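Local coordinates for protein phosphoglycerate kinase (Coxiella burnetii, PDB 4NG4) that catalyses phosphoryl transfer between ATP and 3-phosphoglycerate, giving ADP and 1,3-bisphosphoglycerate, in the pathway of glycolysis, at residues V273-E278 with E297-V302; D277-D282 with F329-F334; K127-N132 with Q159-G164; G72-G77 with V123-G128. One frame throughout, in Å; residues are numbered along the deposited sequence.

Contact 1 (V273-E278 with E297-V302); sequences VIVADE and ESIFDV
Val273 and Ile299 cross at about a right angle: Val273 CG1 rests against Ile299 CG2 at 3.4 Å, while Val273 CG2 settles beside Ile299 CG1 and CD1. On the face shared with Ile299, Val275 has CG1 anti to the carbonyl carbon (chi1 -50°) and lays it by Ile299 CG1, 4.2 Å away. Val275 CG2 packs against the Glu297 carboxylate, whose OE1 forms a salt bridge with Lys288. Strand 272-276 is the middle strand of a three-stranded antiparallel sheet in the nucleotide-binding half of phosphoglycerate kinase, flanked by strands 286-289 and 298-300. Ile274 O receives Phe300 N at 3.1 Å in a nearly straight bond (168° at the hydrogen), and Ala276 O receives Ser298 N at 3.2 Å. Where the strand bends away at Asp301, Ile274 N bonds to Asp301 O at 2.9 Å, standing well above that carbonyl's plane. On the opposite face the small bump of Ala276 CB sits at the edge of the Phe300 ring, in its plane and 3.7 Å from CE2. Ser298 O lies over one ring face toward the rim. Ile274 CG2 lies by Asp301 CB; the Asp301 carboxylate belongs to the magnesium site, and its OD2 accepts Gly337 N. Ile299 O makes a weak hydrogen bond to N6 of ADP.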
# COMPACT_ATOMS: atom_id res chain seq x y z
N VAL A 273 1.54 -2.81 29.35
CA VAL A 273 1.87 -1.64 28.51
C VAL A 273 2.95 -0.79 29.15
O VAL A 273 3.21 -0.90 30.34
CB VAL A 273 0.63 -0.72 28.31
CG1 VAL A 273 -0.43 -1.39 27.44
CG2 VAL A 273 0.04 -0.33 29.65
N ILE A 274 3.60 0.08 28.38
CA ILE A 274 4.50 1.04 29.00
C ILE A 274 3.95 2.44 28.92
O ILE A 274 3.59 2.92 27.85
CB ILE A 274 5.93 0.99 28.44
CG1 ILE A 274 6.84 1.92 29.25
CG2 ILE A 274 5.96 1.43 27.02
CD1 ILE A 274 8.27 1.38 29.41
N VAL A 275 3.88 3.09 30.07
CA VAL A 275 3.21 4.36 30.22
C VAL A 275 4.18 5.42 30.72
O VAL A 275 5.18 5.11 31.34
CB VAL A 275 2.00 4.27 31.21
CG1 VAL A 275 1.10 3.11 30.85
CG2 VAL A 275 2.45 4.11 32.64
N ALA A 276 3.85 6.66 30.41
CA ALA A 276 4.59 7.82 30.89
C ALA A 276 3.57 8.94 30.99
O ALA A 276 2.48 8.83 30.44
CB ALA A 276 5.70 8.19 29.93
N ASP A 277 3.93 10.02 31.68
CA ASP A 277 3.03 11.15 31.83
C ASP A 277 3.35 12.32 30.88
O ASP A 277 2.77 13.40 30.99
CB ASP A 277 2.96 11.60 33.30
CG ASP A 277 4.14 12.45 33.72
OD1 ASP A 277 5.21 12.37 33.07
OD2 ASP A 277 3.99 13.19 34.73
N GLU A 278 4.30 12.08 29.96
CA GLU A 278 4.62 13.02 28.88
C GLU A 278 5.38 12.24 27.82
O GLU A 278 6.18 11.38 28.16
CB GLU A 278 5.44 14.23 29.41
CG GLU A 278 6.95 14.01 29.55
CD GLU A 278 7.66 15.12 30.31
OE1 GLU A 278 6.98 15.87 31.04
OE2 GLU A 278 8.91 15.22 30.19
N GLU A 297 -1.72 9.19 32.88
CA GLU A 297 -0.71 8.48 32.11
C GLU A 297 -1.32 8.10 30.77
O GLU A 297 -2.53 8.15 30.60
CB GLU A 297 -0.31 7.19 32.82
CG GLU A 297 0.28 7.38 34.18
CD GLU A 297 0.71 6.05 34.79
OE1 GLU A 297 -0.16 5.20 35.13
OE2 GLU A 297 1.94 5.88 34.93
N SER A 298 -0.47 7.72 29.82
CA SER A 298 -0.95 7.30 28.51
C SER A 298 -0.15 6.08 28.08
O SER A 298 1.03 5.96 28.43
CB SER A 298 -0.76 8.42 27.47
OG SER A 298 -1.07 9.69 27.99
N ILE A 299 -0.78 5.19 27.32
CA ILE A 299 -0.10 4.00 26.81
C ILE A 299 0.63 4.32 25.51
O ILE A 299 0.02 4.73 24.54
CB ILE A 299 -1.10 2.87 26.55
CG1 ILE A 299 -1.79 2.47 27.88
CG2 ILE A 299 -0.39 1.67 25.93
CD1 ILE A 299 -2.91 1.44 27.71
N PHE A 300 1.95 4.11 25.50
CA PHE A 300 2.78 4.34 24.32
C PHE A 300 3.40 3.08 23.71
O PHE A 300 4.02 3.12 22.64
CB PHE A 300 3.90 5.32 24.67
CG PHE A 300 3.42 6.64 25.23
CD1 PHE A 300 2.45 7.36 24.58
CD2 PHE A 300 3.97 7.15 26.38
CE1 PHE A 300 2.02 8.58 25.07
CE2 PHE A 300 3.55 8.36 26.88
CZ PHE A 300 2.57 9.08 26.22
N ASP A 301 3.26 1.95 24.38
CA ASP A 301 3.83 0.70 23.88
C ASP A 301 3.22 -0.47 24.62
O ASP A 301 2.65 -0.30 25.68
CB ASP A 301 5.37 0.67 24.06
CG ASP A 301 6.10 -0.12 22.96
OD1 ASP A 301 5.44 -0.60 21.99
OD2 ASP A 301 7.34 -0.27 23.07
N VAL A 302 3.33 -1.65 24.03
CA VAL A 302 3.00 -2.89 24.71
C VAL A 302 4.13 -3.23 25.66
O VAL A 302 5.24 -2.71 25.56
CB VAL A 302 2.87 -4.07 23.74
CG1 VAL A 302 1.75 -3.84 22.73
CG2 VAL A 302 4.21 -4.32 23.03

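Contact 2 (D277-D282 with F329-F334); sequences DELSED and FEIEAF. With ADP (adenosine-5'-diphosphate), chain E.
Beside the nucleotide site of phosphoglycerate kinase, Leu279 and Glu281 pack on Ile331, Glu332 and Phe334, joining the loop between strands 272-276 and 286-289 to the one that leads into helix 336-347. The contact is largely apolar and lies near the surface. Leu279 has CG anti to the backbone N (chi1 179°), and its CD1 branch approaches Phe334 obliquely, 3.4 Å from CD2. The same methyl also meets Ile331 CG2 at 3.7 Å, so one branch touches both side chains. Ile331 also meets the other loop farther on: CG1 lies by the backbone of Ser280 and Glu281, and CD1 is 3.4 Å from Glu281 CB. Past it, Glu281 and Glu332 lie side by side and point the same way, with their carboxylate planes 73° apart. Glu281 OE2 and Glu332 OE1 are 3.8 Å from each other, a like-charged pair whose repulsion solvent would probably screen, as both residues are exposed. Ala333 CB sits over the centre of one face of Phe334, whose ring also meets that of Phe300. Phe334 is part of the magnesium site with Asp301 and Thr338, though its ring stays about 6 Å from the ion. Glu330 turns from this packing to the ribose of ADP, its CG over one face of Phe329 toward the rim. A bend at chi2 (94°) sets its CD by the sugar, with ADP O2' 2.7 Å from both Glu330 OE1 and OE2. Glu330 OE2 also accepts a hydrogen bond from ADP O3' at 2.6 Å.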
# COMPACT_ATOMS: atom_id res chain seq x y z
N ASP A 277 3.93 10.02 31.68
CA ASP A 277 3.03 11.15 31.83
C ASP A 277 3.35 12.32 30.88
O ASP A 277 2.77 13.40 30.99
CB ASP A 277 2.96 11.60 33.30
CG ASP A 277 4.14 12.45 33.72
OD1 ASP A 277 5.21 12.37 33.07
OD2 ASP A 277 3.99 13.19 34.73
N GLU A 278 4.30 12.08 29.96
CA GLU A 278 4.62 13.02 28.88
C GLU A 278 5.38 12.24 27.82
O GLU A 278 6.18 11.38 28.16
CB GLU A 278 5.44 14.23 29.41
CG GLU A 278 6.95 14.01 29.55
CD GLU A 278 7.66 15.12 30.31
OE1 GLU A 278 6.98 15.87 31.04
OE2 GLU A 278 8.91 15.22 30.19
N LEU A 279 5.12 12.52 26.54
CA LEU A 279 5.73 11.77 25.45
C LEU A 279 7.05 12.37 24.98
O LEU A 279 7.06 13.29 24.15
CB LEU A 279 4.76 11.65 24.27
CG LEU A 279 5.22 10.90 23.01
CD1 LEU A 279 5.94 9.56 23.32
CD2 LEU A 279 4.02 10.65 22.10
N SER A 280 8.15 11.83 25.49
CA SER A 280 9.51 12.29 25.14
C SER A 280 10.56 11.25 25.58
O SER A 280 10.30 10.43 26.46
CB SER A 280 9.78 13.64 25.81
OG SER A 280 9.52 13.59 27.20
N GLU A 281 11.77 11.31 24.98
CA GLU A 281 12.85 10.38 25.34
C GLU A 281 13.30 10.51 26.80
O GLU A 281 14.19 9.78 27.24
CB GLU A 281 14.07 10.57 24.40
CG GLU A 281 14.99 11.76 24.76
CD GLU A 281 16.19 11.93 23.82
OE1 GLU A 281 17.28 12.34 24.30
OE2 GLU A 281 16.05 11.67 22.61
N ASP A 282 12.64 11.40 27.55
CA ASP A 282 13.19 12.00 28.76
C ASP A 282 12.47 11.63 30.06
O ASP A 282 13.09 11.62 31.13
CB ASP A 282 13.11 13.52 28.60
CG ASP A 282 14.27 14.24 29.23
OD1 ASP A 282 15.41 13.76 29.06
OD2 ASP A 282 14.04 15.29 29.87
N PHE A 329 6.97 4.02 18.16
CA PHE A 329 8.33 3.57 17.84
C PHE A 329 9.33 4.69 17.55
O PHE A 329 10.52 4.48 17.64
CB PHE A 329 8.29 2.65 16.61
CG PHE A 329 8.17 3.40 15.30
CD1 PHE A 329 6.93 3.82 14.84
CD2 PHE A 329 9.30 3.70 14.54
CE1 PHE A 329 6.82 4.51 13.64
CE2 PHE A 329 9.19 4.40 13.34
CZ PHE A 329 7.95 4.80 12.90
N GLU A 330 8.83 5.87 17.14
CA GLU A 330 9.71 6.99 16.72
C GLU A 330 10.57 7.48 17.87
O GLU A 330 11.73 7.81 17.67
CB GLU A 330 8.90 8.16 16.15
CG GLU A 330 8.01 7.82 14.93
CD GLU A 330 6.56 7.46 15.31
OE1 GLU A 330 6.27 7.21 16.50
OE2 GLU A 330 5.70 7.42 14.40
N ILE A 331 9.99 7.55 19.06
CA ILE A 331 10.75 7.83 20.27
C ILE A 331 11.24 6.49 20.82
O ILE A 331 10.55 5.48 20.68
CB ILE A 331 9.93 8.65 21.30
CG1 ILE A 331 10.83 9.21 22.40
CG2 ILE A 331 8.83 7.83 21.89
CD1 ILE A 331 11.80 10.29 21.89
N GLU A 332 12.43 6.48 21.42
CA GLU A 332 13.22 5.26 21.62
C GLU A 332 12.78 4.41 22.81
O GLU A 332 12.93 3.20 22.77
CB GLU A 332 14.71 5.60 21.77
CG GLU A 332 15.30 6.38 20.58
CD GLU A 332 15.16 7.93 20.68
OE1 GLU A 332 14.39 8.44 21.53
OE2 GLU A 332 15.84 8.63 19.88
N ALA A 333 12.26 5.04 23.86
CA ALA A 333 11.75 4.29 25.01
C ALA A 333 10.50 3.47 24.61
O ALA A 333 10.25 2.38 25.15
CB ALA A 333 11.43 5.24 26.14
N PHE A 334 9.75 3.99 23.65
CA PHE A 334 8.46 3.44 23.32
C PHE A 334 8.49 2.58 22.04
O PHE A 334 7.45 2.34 21.41
CB PHE A 334 7.46 4.60 23.26
CG PHE A 334 7.43 5.42 24.54
CD1 PHE A 334 7.27 4.80 25.78
CD2 PHE A 334 7.56 6.79 24.51
CE1 PHE A 334 7.24 5.54 26.95
CE2 PHE A 334 7.53 7.53 25.68
CZ PHE A 334 7.37 6.89 26.90
PB ADP E . 0.80 2.98 8.96
O1B ADP E . 2.11 2.26 9.18
O2B ADP E . 0.97 4.34 8.31
O3B ADP E . -0.28 2.12 8.35
PA ADP E . -0.99 4.16 10.86
O1A ADP E . -1.18 5.24 9.83
O2A ADP E . -2.16 3.25 11.15
O3A ADP E . 0.28 3.23 10.47
O5' ADP E . -0.55 4.92 12.23
C5' ADP E . 0.74 4.76 12.82
C4' ADP E . 1.16 6.03 13.55
O4' ADP E . 0.38 6.17 14.75
C3' ADP E . 2.64 6.00 13.95
O3' ADP E . 3.34 7.10 13.37
C2' ADP E . 2.64 6.04 15.48
O2' ADP E . 3.59 6.96 16.01
C1' ADP E . 1.22 6.41 15.88
N9 ADP E . 0.78 5.65 17.10
C8 ADP E . 0.68 4.31 17.23
N7 ADP E . 0.26 3.98 18.48
C5 ADP E . 0.08 5.12 19.18
C6 ADP E . -0.35 5.49 20.55
N6 ADP E . -0.69 4.55 21.47
N1 ADP E . -0.40 6.81 20.85
C2 ADP E . -0.07 7.79 19.97
N3 ADP E . 0.33 7.52 18.72
C4 ADP E . 0.43 6.23 18.27

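Contact 3 (K127-N132 with Q159-G164); sequences KGENEN and QASTAG
Glu129 grips the first turn of helix 160-168 through both its backbone and its side chain, fastening a type I beta turn, Glu129 to Asn132, to that helix in the N-terminal domain of phosphoglycerate kinase. Its carbonyl O accepts Ala160 N at 3.1 Å, in the carbonyl plane and on a lone pair, and also takes Asn132 N, the bond that closes the turn. The carboxylate reaches one residue further: Glu129 OE2 receives Ser161 N at 2.8 Å on its syn lone pair. A bend at chi2 (75°) brings CD back to this end of the helix, where a negative group would probably be favoured by the helix dipole. Gln159 crosses Glu129 at about a right angle, its CB 3.3 Å from Glu129 O. Farther out, Gln159 NE2 lies 3.4 Å from Asn130 CA, and the Gln159 and Asn130 amide planes are almost perpendicular (85° apart). At the end of the turn Asn132 directs OD1 to Gly164 N, a weak bond, and a doubtful one because the position of OD1 is not secure. In the second shell, Arg30 NE hydrogen-bonds to Ser161 OG. The Gln159 side chain comes within about 4 Å of those of Arg124 and Arg157, both predicted to bind substrate. Gln159 O accepts Thr162 N and Ala163 N. Thr162 OG1 in turn takes Gln159 N at 3.1 Å and is hydrogen-bonded to Arg157 O.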
# COMPACT_ATOMS: atom_id res chain seq x y z
N LYS A 127 -7.07 18.29 -19.01
CA LYS A 127 -8.49 18.51 -18.69
C LYS A 127 -9.22 17.16 -18.75
O LYS A 127 -9.36 16.58 -19.85
CB LYS A 127 -9.15 19.48 -19.69
CG LYS A 127 -9.14 20.97 -19.33
CD LYS A 127 -9.97 21.77 -20.37
CE LYS A 127 -10.22 23.23 -19.99
NZ LYS A 127 -9.37 24.18 -20.74
N GLY A 128 -9.66 16.66 -17.59
CA GLY A 128 -10.53 15.48 -17.52
C GLY A 128 -9.97 14.19 -16.95
O GLY A 128 -10.70 13.21 -16.79
N GLU A 129 -8.68 14.18 -16.62
CA GLU A 129 -8.06 13.00 -16.02
C GLU A 129 -8.73 12.61 -14.71
O GLU A 129 -9.17 11.46 -14.53
CB GLU A 129 -6.56 13.25 -15.77
CG GLU A 129 -5.88 12.25 -14.82
CD GLU A 129 -5.61 10.89 -15.44
OE1 GLU A 129 -4.53 10.32 -15.15
OE2 GLU A 129 -6.45 10.39 -16.22
N ASN A 130 -8.82 13.56 -13.79
CA ASN A 130 -9.39 13.30 -12.47
C ASN A 130 -10.89 12.87 -12.44
O ASN A 130 -11.31 12.15 -11.53
CB ASN A 130 -9.14 14.48 -11.55
CG ASN A 130 -9.90 14.37 -10.30
OD1 ASN A 130 -9.53 13.58 -9.43
ND2 ASN A 130 -11.00 15.10 -10.20
N GLU A 131 -11.68 13.29 -13.43
CA GLU A 131 -13.09 12.90 -13.52
C GLU A 131 -13.30 11.61 -14.33
O GLU A 131 -14.44 11.16 -14.50
CB GLU A 131 -13.92 13.99 -14.19
CG GLU A 131 -14.23 15.22 -13.37
CD GLU A 131 -14.90 16.30 -14.23
OE1 GLU A 131 -15.33 15.97 -15.38
OE2 GLU A 131 -14.98 17.47 -13.78
N ASN A 132 -12.23 11.03 -14.86
CA ASN A 132 -12.34 9.87 -15.74
C ASN A 132 -13.31 10.16 -16.87
O ASN A 132 -14.22 9.39 -17.14
CB ASN A 132 -12.79 8.64 -14.96
CG ASN A 132 -12.49 7.35 -15.68
OD1 ASN A 132 -11.40 7.17 -16.23
ND2 ASN A 132 -13.44 6.43 -15.67
N GLN A 159 -9.65 7.13 -12.94
CA GLN A 159 -9.15 8.26 -13.68
C GLN A 159 -8.89 7.81 -15.11
O GLN A 159 -8.58 6.65 -15.34
CB GLN A 159 -7.89 8.79 -13.00
CG GLN A 159 -8.22 9.57 -11.73
CD GLN A 159 -7.00 10.17 -11.09
OE1 GLN A 159 -6.11 9.45 -10.69
NE2 GLN A 159 -6.94 11.48 -11.00
N ALA A 160 -9.05 8.72 -16.06
CA ALA A 160 -8.92 8.41 -17.49
C ALA A 160 -7.73 7.50 -17.81
O ALA A 160 -7.83 6.57 -18.60
CB ALA A 160 -8.81 9.72 -18.28
N SER A 161 -6.61 7.77 -17.16
CA SER A 161 -5.36 7.06 -17.40
C SER A 161 -5.20 5.74 -16.62
O SER A 161 -4.28 4.96 -16.92
CB SER A 161 -4.18 8.01 -17.09
OG SER A 161 -3.98 8.23 -15.71
N THR A 162 -6.08 5.50 -15.64
CA THR A 162 -6.07 4.26 -14.83
C THR A 162 -7.29 3.36 -15.02
O THR A 162 -7.23 2.16 -14.70
CB THR A 162 -6.05 4.57 -13.33
OG1 THR A 162 -7.30 5.17 -12.96
CG2 THR A 162 -4.91 5.51 -12.97
N ALA A 163 -8.38 3.93 -15.52
CA ALA A 163 -9.65 3.23 -15.59
C ALA A 163 -10.35 3.41 -16.94
O ALA A 163 -10.66 2.44 -17.62
CB ALA A 163 -10.54 3.74 -14.47
N GLY A 164 -10.61 4.66 -17.31
CA GLY A 164 -11.34 4.98 -18.53
C GLY A 164 -10.69 4.42 -19.78
O GLY A 164 -11.36 3.79 -20.60

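Contact 4 (G72-G77 with V123-G128); sequences GRPEEG and VRFNKG
Arg73 and Arg124 approach obliquely with their guanidinium planes 23° apart, and Arg124 NH1 lies over one face of the Arg73 group, 3.9 Å from Arg73 NH1. Both are predicted to bind substrate, as is Gly72; two positive groups this close would probably suit an anionic ligand such as phosphoglycerate. Arg124 is extended from CG to NE and gives NH1 to Gly72 O at 2.8 Å, near the edge of its guanidinium though tilted 22° from the plane. The pyrrolidine ring of Pro74 crosses the base of Arg124 at about a right angle, Pro74 CG lying 3.7 Å from Arg124 CB. Pro74 CB meets the Phe125 ring obliquely, 3.6 Å from CE1, and that ring stacks edge-to-face with Phe79. Glu76 CG passes by Arg124 O and Asn126 O, and an extended chain carries OE2 to Gly128 N at 3.2 Å. This N-H comes from above the carboxylate plane, while OE1 accepts Asn130 N. The bond from Gly77 N to Phe125 O is modelled too short for its geometry to be trusted. The two loops follow neighbouring parallel strands, 64-69 and 117-120, of the six-stranded sheet. Segment 72-77 goes on toward helix 86-94 and segment 123-128 toward helix 134-142, where Asn126 touches Leu136 and Met140.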
# COMPACT_ATOMS: atom_id res chain seq x y z
N GLY A 72 3.08 14.53 -9.23
CA GLY A 72 2.48 15.54 -8.37
C GLY A 72 0.98 15.74 -8.58
O GLY A 72 0.26 14.83 -9.01
N ARG A 73 0.53 16.94 -8.25
CA ARG A 73 -0.84 17.37 -8.48
C ARG A 73 -0.85 18.74 -9.16
O ARG A 73 -0.89 19.78 -8.48
CB ARG A 73 -1.59 17.42 -7.16
CG ARG A 73 -1.74 16.06 -6.50
CD ARG A 73 -2.45 16.13 -5.17
NE ARG A 73 -2.38 14.86 -4.46
CZ ARG A 73 -3.12 13.79 -4.73
NH1 ARG A 73 -4.01 13.80 -5.72
NH2 ARG A 73 -2.97 12.69 -4.02
N PRO A 74 -0.78 18.75 -10.50
CA PRO A 74 -0.87 19.99 -11.26
C PRO A 74 -2.32 20.43 -11.44
O PRO A 74 -3.23 19.66 -11.14
CB PRO A 74 -0.27 19.59 -12.61
CG PRO A 74 -0.66 18.18 -12.75
CD PRO A 74 -0.54 17.59 -11.38
N GLU A 75 -2.51 21.67 -11.91
CA GLU A 75 -3.84 22.18 -12.29
C GLU A 75 -4.16 21.68 -13.70
O GLU A 75 -3.44 21.97 -14.67
CB GLU A 75 -3.88 23.72 -12.23
CG GLU A 75 -5.15 24.36 -12.82
CD GLU A 75 -5.17 25.87 -12.74
OE1 GLU A 75 -4.66 26.43 -11.74
OE2 GLU A 75 -5.72 26.51 -13.66
N GLU A 76 -5.22 20.89 -13.82
CA GLU A 76 -5.59 20.34 -15.12
C GLU A 76 -5.73 21.45 -16.16
O GLU A 76 -6.51 22.38 -15.99
CB GLU A 76 -6.86 19.49 -15.04
CG GLU A 76 -6.56 18.07 -14.65
CD GLU A 76 -7.79 17.22 -14.36
OE1 GLU A 76 -7.60 16.09 -13.87
OE2 GLU A 76 -8.92 17.68 -14.62
N GLY A 77 -4.93 21.33 -17.21
CA GLY A 77 -4.93 22.28 -18.32
C GLY A 77 -3.85 23.33 -18.21
O GLY A 77 -3.68 24.11 -19.12
N VAL A 123 0.15 12.97 -17.17
CA VAL A 123 -1.23 12.74 -17.59
C VAL A 123 -2.22 13.61 -16.86
O VAL A 123 -3.34 13.78 -17.31
CB VAL A 123 -1.66 11.31 -17.30
CG1 VAL A 123 -0.94 10.36 -18.20
CG2 VAL A 123 -1.44 10.98 -15.83
N ARG A 124 -1.81 14.11 -15.70
CA ARG A 124 -2.66 14.97 -14.88
C ARG A 124 -2.73 16.42 -15.36
O ARG A 124 -3.43 17.23 -14.75
CB ARG A 124 -2.17 14.92 -13.44
CG ARG A 124 -2.39 13.57 -12.80
CD ARG A 124 -2.20 13.63 -11.30
NE ARG A 124 -2.53 12.35 -10.69
CZ ARG A 124 -2.26 12.02 -9.43
NH1 ARG A 124 -1.63 12.86 -8.61
NH2 ARG A 124 -2.62 10.83 -8.99
N PHE A 125 -2.03 16.74 -16.44
CA PHE A 125 -2.19 18.04 -17.10
C PHE A 125 -3.48 18.09 -17.87
O PHE A 125 -4.08 19.17 -17.99
CB PHE A 125 -1.03 18.35 -18.04
CG PHE A 125 0.24 18.77 -17.36
CD1 PHE A 125 0.24 19.75 -16.36
CD2 PHE A 125 1.45 18.21 -17.74
CE1 PHE A 125 1.43 20.15 -15.74
CE2 PHE A 125 2.64 18.60 -17.13
CZ PHE A 125 2.63 19.58 -16.13
N ASN A 126 -3.93 16.94 -18.38
CA ASN A 126 -5.08 16.88 -19.27
C ASN A 126 -6.39 17.23 -18.54
O ASN A 126 -6.76 16.55 -17.57
CB ASN A 126 -5.20 15.49 -19.90
CG ASN A 126 -4.00 15.13 -20.78
OD1 ASN A 126 -3.45 15.97 -21.49
ND2 ASN A 126 -3.62 13.87 -20.77
N LYS A 127 -7.07 18.29 -19.01
CA LYS A 127 -8.49 18.51 -18.69
C LYS A 127 -9.22 17.16 -18.75
O LYS A 127 -9.36 16.58 -19.85
CB LYS A 127 -9.15 19.48 -19.69
CG LYS A 127 -9.14 20.97 -19.33
CD LYS A 127 -9.97 21.77 -20.37
CE LYS A 127 -10.22 23.23 -19.99
NZ LYS A 127 -9.37 24.18 -20.74
N GLY A 128 -9.66 16.66 -17.59
CA GLY A 128 -10.53 15.48 -17.52
C GLY A 128 -9.97 14.19 -16.95
O GLY A 128 -10.70 13.21 -16.79

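The four contacts form two pairs, one beside the bound ADP and one beside the predicted phosphoglycerate site. Contacts 1 and 2 share Asp277 and Glu278, have centres about 9 Å apart and lie beside ADP and the magnesium ion. The Phe300 and Phe334 rings meet between them, with Phe300 CD2 3.5 Å from Phe334 CZ. Contacts 3 and 4 share Lys127 and Gly128, with centres about 10 Å apart, and a probable hydrogen bond, Glu76 OE1 to Asn130 N at 2.8 Å, joins them. The pairs stay apart: nearest atoms of contacts 2 and 4 are about 21 Å from each other, consistent with the two-domain, hinge-bending architecture of phosphoglycerate kinases.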